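Local coordinates for protein SusD homolog (Bacteroides ovatus, PDB 4F53) that probably binds mucin O-glycans at the outer membrane as a SusD-like lipoprotein and delivers them for uptake, at residues 334-339 with 438-443; 75-80 with 308-313. All blocks are in the same frame, centred on the assembly; numbering follows the deposited sequence.

Contact 1: residues 334-339 with 438-443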
loop_
_atom_site.group_PDB
_atom_site.type_symbol
_atom_site.label_atom_id
_atom_site.label_comp_id
_atom_site.label_asym_id
_atom_site.label_seq_id
_atom_site.Cartn_x
_atom_site.Cartn_y
_atom_site.Cartn_z
ATOM N N VAL A 334 1.558 6.280 -7.231
ATOM C CA VAL A 334 1.248 4.918 -7.687
ATOM C C VAL A 334 2.409 3.939 -7.363
ATOM O O VAL A 334 2.165 2.880 -6.799
ATOM C CB VAL A 334 0.848 4.880 -9.194
ATOM C CG1 VAL A 334 0.491 3.464 -9.630
ATOM C CG2 VAL A 334 -0.307 5.844 -9.493
ATOM N N PHE A 335 3.651 4.292 -7.717
ATOM C CA PHE A 335 4.804 3.430 -7.517
ATOM C C PHE A 335 6.069 4.284 -7.538
ATOM O O PHE A 335 6.515 4.766 -8.592
ATOM C CB PHE A 335 4.825 2.328 -8.607
ATOM C CG PHE A 335 5.636 1.067 -8.362
ATOM C CD1 PHE A 335 6.685 1.055 -7.453
ATOM C CD2 PHE A 335 5.409 -0.085 -9.121
ATOM C CE1 PHE A 335 7.475 -0.078 -7.287
ATOM C CE2 PHE A 335 6.187 -1.223 -8.940
ATOM C CZ PHE A 335 7.214 -1.218 -8.015
ATOM N N ARG A 336 6.636 4.483 -6.358
ATOM C CA ARG A 336 7.833 5.301 -6.166
ATOM C C ARG A 336 9.097 4.566 -6.571
ATOM O O ARG A 336 9.222 3.365 -6.312
ATOM C CB ARG A 336 7.964 5.698 -4.692
ATOM C CG ARG A 336 6.814 6.515 -4.130
ATOM C CD ARG A 336 7.342 7.163 -2.882
ATOM N NE ARG A 336 6.374 7.985 -2.159
ATOM C CZ ARG A 336 6.158 9.274 -2.391
ATOM N NH1 ARG A 336 6.766 9.885 -3.393
ATOM N NH2 ARG A 336 5.294 9.949 -1.653
ATOM N N ALA A 337 10.060 5.302 -7.144
ATOM C CA ALA A 337 11.391 4.770 -7.505
ATOM C C ALA A 337 12.165 4.399 -6.241
ATOM O O ALA A 337 12.902 3.438 -6.275
ATOM C CB ALA A 337 12.185 5.796 -8.327
ATOM N N SER A 338 11.967 5.123 -5.120
ATOM C CA SER A 338 12.640 4.800 -3.854
ATOM C C SER A 338 12.279 3.365 -3.373
ATOM O O SER A 338 13.152 2.682 -2.844
ATOM C CB SER A 338 12.327 5.840 -2.780
ATOM O OG SER A 338 10.957 5.791 -2.433
ATOM N N GLU A 339 11.042 2.884 -3.642
ATOM C CA GLU A 339 10.588 1.509 -3.300
ATOM C C GLU A 339 11.469 0.447 -4.017
ATOM O O GLU A 339 11.887 -0.516 -3.395
ATOM C CB GLU A 339 9.103 1.320 -3.671
ATOM C CG GLU A 339 8.547 -0.062 -3.331
ATOM C CD GLU A 339 7.195 -0.451 -3.911
ATOM O OE1 GLU A 339 6.292 0.414 -4.018
ATOM O OE2 GLU A 339 7.025 -1.651 -4.218
ATOM N N ASN A 438 7.475 5.230 1.406
ATOM C CA ASN A 438 6.297 4.826 0.635
ATOM C C ASN A 438 5.017 5.483 1.078
ATOM O O ASN A 438 3.990 5.282 0.429
ATOM C CB ASN A 438 6.113 3.307 0.596
ATOM C CG ASN A 438 6.259 2.750 -0.789
ATOM O OD1 ASN A 438 6.352 3.493 -1.763
ATOM N ND2 ASN A 438 6.299 1.428 -0.915
ATOM N N PHE A 439 5.060 6.332 2.102
ATOM C CA PHE A 439 3.875 7.097 2.458
ATOM C C PHE A 439 3.397 7.892 1.198
ATOM O O PHE A 439 4.257 8.424 0.508
ATOM C CB PHE A 439 4.210 8.052 3.614
ATOM C CG PHE A 439 3.078 8.994 3.974
ATOM C CD1 PHE A 439 2.100 8.612 4.886
ATOM C CD2 PHE A 439 2.992 10.256 3.398
ATOM C CE1 PHE A 439 1.052 9.482 5.216
ATOM C CE2 PHE A 439 1.937 11.120 3.719
ATOM C CZ PHE A 439 0.979 10.734 4.627
ATOM N N PRO A 440 2.081 7.993 0.855
ATOM C CA PRO A 440 0.887 7.470 1.553
ATOM C C PRO A 440 0.351 6.126 0.980
ATOM O O PRO A 440 -0.841 5.841 1.102
ATOM C CB PRO A 440 -0.126 8.620 1.327
ATOM C CG PRO A 440 0.184 9.110 -0.071
ATOM C CD PRO A 440 1.676 8.801 -0.316
ATOM N N ASN A 441 1.221 5.313 0.359
ATOM C CA ASN A 441 0.855 4.031 -0.259
ATOM C C ASN A 441 0.683 2.931 0.791
ATOM O O ASN A 441 1.530 2.038 0.900
ATOM C CB ASN A 441 1.883 3.596 -1.323
ATOM C CG ASN A 441 1.395 2.442 -2.192
ATOM O OD1 ASN A 441 0.291 1.884 -2.001
ATOM N ND2 ASN A 441 2.197 2.063 -3.172
ATOM N N GLY A 442 -0.431 2.985 1.522
ATOM C CA GLY A 442 -0.718 2.033 2.585
ATOM C C GLY A 442 -0.968 0.618 2.139
ATOM O O GLY A 442 -0.679 -0.319 2.888
HETATM N N MSE A 443 -1.547 0.436 0.933
HETATM C CA MSE A 443 -1.827 -0.918 0.440
HETATM C C MSE A 443 -0.529 -1.722 0.378
HETATM O O MSE A 443 -0.445 -2.810 0.969
HETATM C CB MSE A 443 -2.544 -0.894 -0.931
HETATM C CG MSE A 443 -3.033 -2.294 -1.386
HETATM SE SE MSE A 443 -4.265 -3.144 -0.092
HETATM C CE MSE A 443 -3.439 -4.925 0.042
HETATM O O HOH W 1 1.443 0.504 -5.928
HETATM O O HOH W 2 5.410 2.888 -4.171
#
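The start of helix 337-349, entered from a classic beta bulge at V334 and F335 opposite A241, packs here against the short link that joins helices 423-438 and 442-452. R336, the residue between strand and helix, reaches across with CG anti to its own carbonyl carbon (chi1 -61°) and the chain extended as far as NE. Its NH2 lies 2.8 Å from F439 O, a nearly straight bond (166°) that runs in the guanidinium plane and in the plane of the carbonyl; R336 NE adds a weak second bond to the same oxygen. The link that offers this carbonyl holds a cis peptide before P440, whose CB sits over the centre of one face of the F439 ring, and Y282 stacks on that ring.

The link lies within the largely helical, TPR-like SusD fold, and the contact is buried and largely polar. The amide of N438 slides past R336 in the opposite sense and crosses E339 obliquely. N438 ND2 gives a straight bond of 3.3 Å to E339 OE1, arriving from above the carboxylate plane, with the two planes 77° apart. E339 OE2 forms a salt bridge with R203, which probably keeps the carboxylate ionised. A water next to E339 ties the parts together: it donates to E339 OE1 at 2.6 Å and to N438 OD1 at 2.7 Å, and accepts from R336 N at 3.0 Å. Another water donates to V334 O at 2.6 Å and accepts from N441 ND2 at 3.3 Å, while N441, at the N-cap of helix 442-452, turns OD1 to E444 N in a weak bond.

Contact 2: residues 75-80 with 308-313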
loop_
_atom_site.group_PDB
_atom_site.type_symbol
_atom_site.label_atom_id
_atom_site.label_comp_id
_atom_site.label_asym_id
_atom_site.label_seq_id
_atom_site.Cartn_x
_atom_site.Cartn_y
_atom_site.Cartn_z
ATOM N N TYR A 75 -12.575 -0.704 9.893
ATOM C CA TYR A 75 -11.562 -1.712 9.592
ATOM C C TYR A 75 -10.482 -1.716 10.696
ATOM O O TYR A 75 -10.094 -2.779 11.163
ATOM C CB TYR A 75 -10.899 -1.462 8.224
ATOM C CG TYR A 75 -11.834 -1.330 7.038
ATOM C CD1 TYR A 75 -12.411 -2.456 6.451
ATOM C CD2 TYR A 75 -12.020 -0.103 6.408
ATOM C CE1 TYR A 75 -13.217 -2.349 5.312
ATOM C CE2 TYR A 75 -12.798 0.015 5.251
ATOM C CZ TYR A 75 -13.397 -1.110 4.707
ATOM O OH TYR A 75 -14.176 -0.971 3.579
ATOM N N ALA A 76 -10.040 -0.510 11.125
ATOM C CA ALA A 76 -8.998 -0.290 12.124
ATOM C C ALA A 76 -9.274 -1.017 13.431
ATOM O O ALA A 76 -8.342 -1.570 14.009
ATOM C CB ALA A 76 -8.827 1.202 12.390
ATOM N N THR A 77 -10.539 -1.024 13.898
ATOM C CA THR A 77 -10.898 -1.675 15.162
ATOM C C THR A 77 -11.429 -3.115 14.909
ATOM O O THR A 77 -11.881 -3.771 15.831
ATOM C CB THR A 77 -11.860 -0.774 15.974
ATOM O OG1 THR A 77 -12.973 -0.399 15.158
ATOM C CG2 THR A 77 -11.167 0.469 16.494
ATOM N N TYR A 78 -11.307 -3.611 13.673
ATOM C CA TYR A 78 -11.629 -4.990 13.264
ATOM C C TYR A 78 -13.109 -5.331 13.343
ATOM O O TYR A 78 -13.451 -6.511 13.371
ATOM C CB TYR A 78 -10.795 -6.031 14.065
ATOM C CG TYR A 78 -9.319 -5.688 14.154
ATOM C CD1 TYR A 78 -8.566 -5.451 13.005
ATOM C CD2 TYR A 78 -8.686 -5.554 15.387
ATOM C CE1 TYR A 78 -7.211 -5.114 13.082
ATOM C CE2 TYR A 78 -7.329 -5.225 15.474
ATOM C CZ TYR A 78 -6.586 -5.054 14.319
ATOM O OH TYR A 78 -5.241 -4.797 14.408
ATOM N N ASN A 79 -13.980 -4.326 13.286
ATOM C CA ASN A 79 -15.425 -4.544 13.299
ATOM C C ASN A 79 -16.109 -3.708 12.180
ATOM O O ASN A 79 -17.094 -3.021 12.470
ATOM C CB ASN A 79 -16.017 -4.216 14.711
ATOM C CG ASN A 79 -15.854 -2.774 15.164
ATOM O OD1 ASN A 79 -15.018 -2.018 14.664
ATOM N ND2 ASN A 79 -16.659 -2.355 16.115
ATOM N N PRO A 80 -15.662 -3.750 10.894
ATOM C CA PRO A 80 -16.370 -2.957 9.862
ATOM C C PRO A 80 -17.757 -3.525 9.602
ATOM O O PRO A 80 -17.987 -4.699 9.861
ATOM C CB PRO A 80 -15.471 -3.110 8.627
ATOM C CG PRO A 80 -14.820 -4.445 8.823
ATOM C CD PRO A 80 -14.564 -4.538 10.290
ATOM N N GLY A 308 -6.768 2.888 15.729
ATOM C CA GLY A 308 -7.625 1.935 16.409
ATOM C C GLY A 308 -8.383 2.450 17.615
ATOM O O GLY A 308 -8.772 1.652 18.470
ATOM N N ILE A 309 -8.614 3.766 17.700
ATOM C CA ILE A 309 -9.451 4.331 18.775
ATOM C C ILE A 309 -10.901 3.939 18.435
ATOM O O ILE A 309 -11.315 4.091 17.287
ATOM C CB ILE A 309 -9.266 5.866 18.946
ATOM C CG1 ILE A 309 -7.819 6.224 19.378
ATOM C CG2 ILE A 309 -10.321 6.437 19.916
ATOM C CD1 ILE A 309 -7.455 7.735 19.230
ATOM N N LEU A 310 -11.631 3.361 19.387
ATOM C CA LEU A 310 -12.998 2.916 19.134
ATOM C C LEU A 310 -13.872 4.103 18.830
ATOM O O LEU A 310 -13.738 5.153 19.469
ATOM C CB LEU A 310 -13.569 2.125 20.340
ATOM C CG LEU A 310 -14.796 1.220 20.081
ATOM C CD1 LEU A 310 -14.391 -0.120 19.419
ATOM C CD2 LEU A 310 -15.525 0.901 21.391
ATOM N N GLN A 311 -14.763 3.941 17.840
ATOM C CA GLN A 311 -15.755 4.948 17.482
ATOM C C GLN A 311 -16.553 5.286 18.736
ATOM O O GLN A 311 -17.007 4.374 19.436
ATOM C CB GLN A 311 -16.662 4.425 16.355
ATOM C CG GLN A 311 -17.381 5.523 15.585
ATOM C CD GLN A 311 -16.509 6.326 14.646
ATOM O OE1 GLN A 311 -15.373 5.969 14.325
ATOM N NE2 GLN A 311 -17.027 7.467 14.205
ATOM N N GLY A 312 -16.612 6.578 19.054
ATOM C CA GLY A 312 -17.300 7.097 20.229
ATOM C C GLY A 312 -16.399 7.288 21.434
ATOM O O GLY A 312 -16.871 7.736 22.475
ATOM N N GLN A 313 -15.098 6.956 21.319
ATOM C CA GLN A 313 -14.152 7.032 22.442
ATOM C C GLN A 313 -12.948 7.915 22.140
ATOM O O GLN A 313 -11.843 7.651 22.614
ATOM C CB GLN A 313 -13.696 5.623 22.847
ATOM C CG GLN A 313 -14.841 4.822 23.452
ATOM C CD GLN A 313 -14.471 3.435 23.885
ATOM O OE1 GLN A 313 -13.401 2.904 23.579
ATOM N NE2 GLN A 313 -15.375 2.802 24.604
HETATM O O HOH W 3 -14.943 1.539 15.981
#
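With chi1 at 53°, T77 holds OG1 in the crowded position between its backbone N and carbonyl carbon, and this same rotation sets CG2 anti to the carbonyl carbon and aims the methyl at 308-313. The branched side chain thus splits its work. CG2 comes up to the backbone of the partner loop, 3.3 Å from G308 O and 3.7 Å from I309 O, and also lies near L310 CA. L310 adds its CD1 alongside, 4.3 Å from T77 CB, so that the threonine is met by carbon as well as carbonyl oxygen. Beside it the methyl of A76 rests 4.3 Å from G308 CA. G308 has a positive phi (79°), a region where glycine is favoured over residues with a side chain.

OG1 turns instead to N79 within its own segment and donates to N79 OD1 at 2.7 Å, approaching from above the carbonyl plane. The oxygen also accepts from a water at 2.9 Å, and that water in turn accepts from Q311 N at 3.0 Å. A76 and T77 are the middle residues of a type I turn from Y75 to Y78, and this bend meets the run G308 to L310 that leads into a type II turn ending at Q313. R74, the residue before 75-80, hydrogen-bonds I309 O through NH2 and Q311 OE1 through NH1. No direct hydrogen bond joins 75-80 to 308-313, which meet through methyl packing on backbone and one bridging water. With its proton given to N79 OD1, the T77 hydroxyl can meet that water only as an acceptor, which fixes the direction of the bridge.

In the fold
From the N terminus, the chain passes helix 44-58 and strand 62-64 before reaching the loop 75-80. It then runs through 227 residues, about half of them helical, until 308-313 returns to meet that loop and contact 2 closes. Strand 332-335 and helix 337-349 follow shortly, opening contact 1, which closes at 438-443 after a further 98 residues. The two closures therefore lie in series, neither nested nor crossed. Contact 2 joins two loops, its centre about 20 Å from the centre of the chain; contact 1 ties a strand-to-helix junction to an interhelical link, its centre about 7 Å from the same point. The centres of the two contacts are 25 Å apart, and the two do not touch.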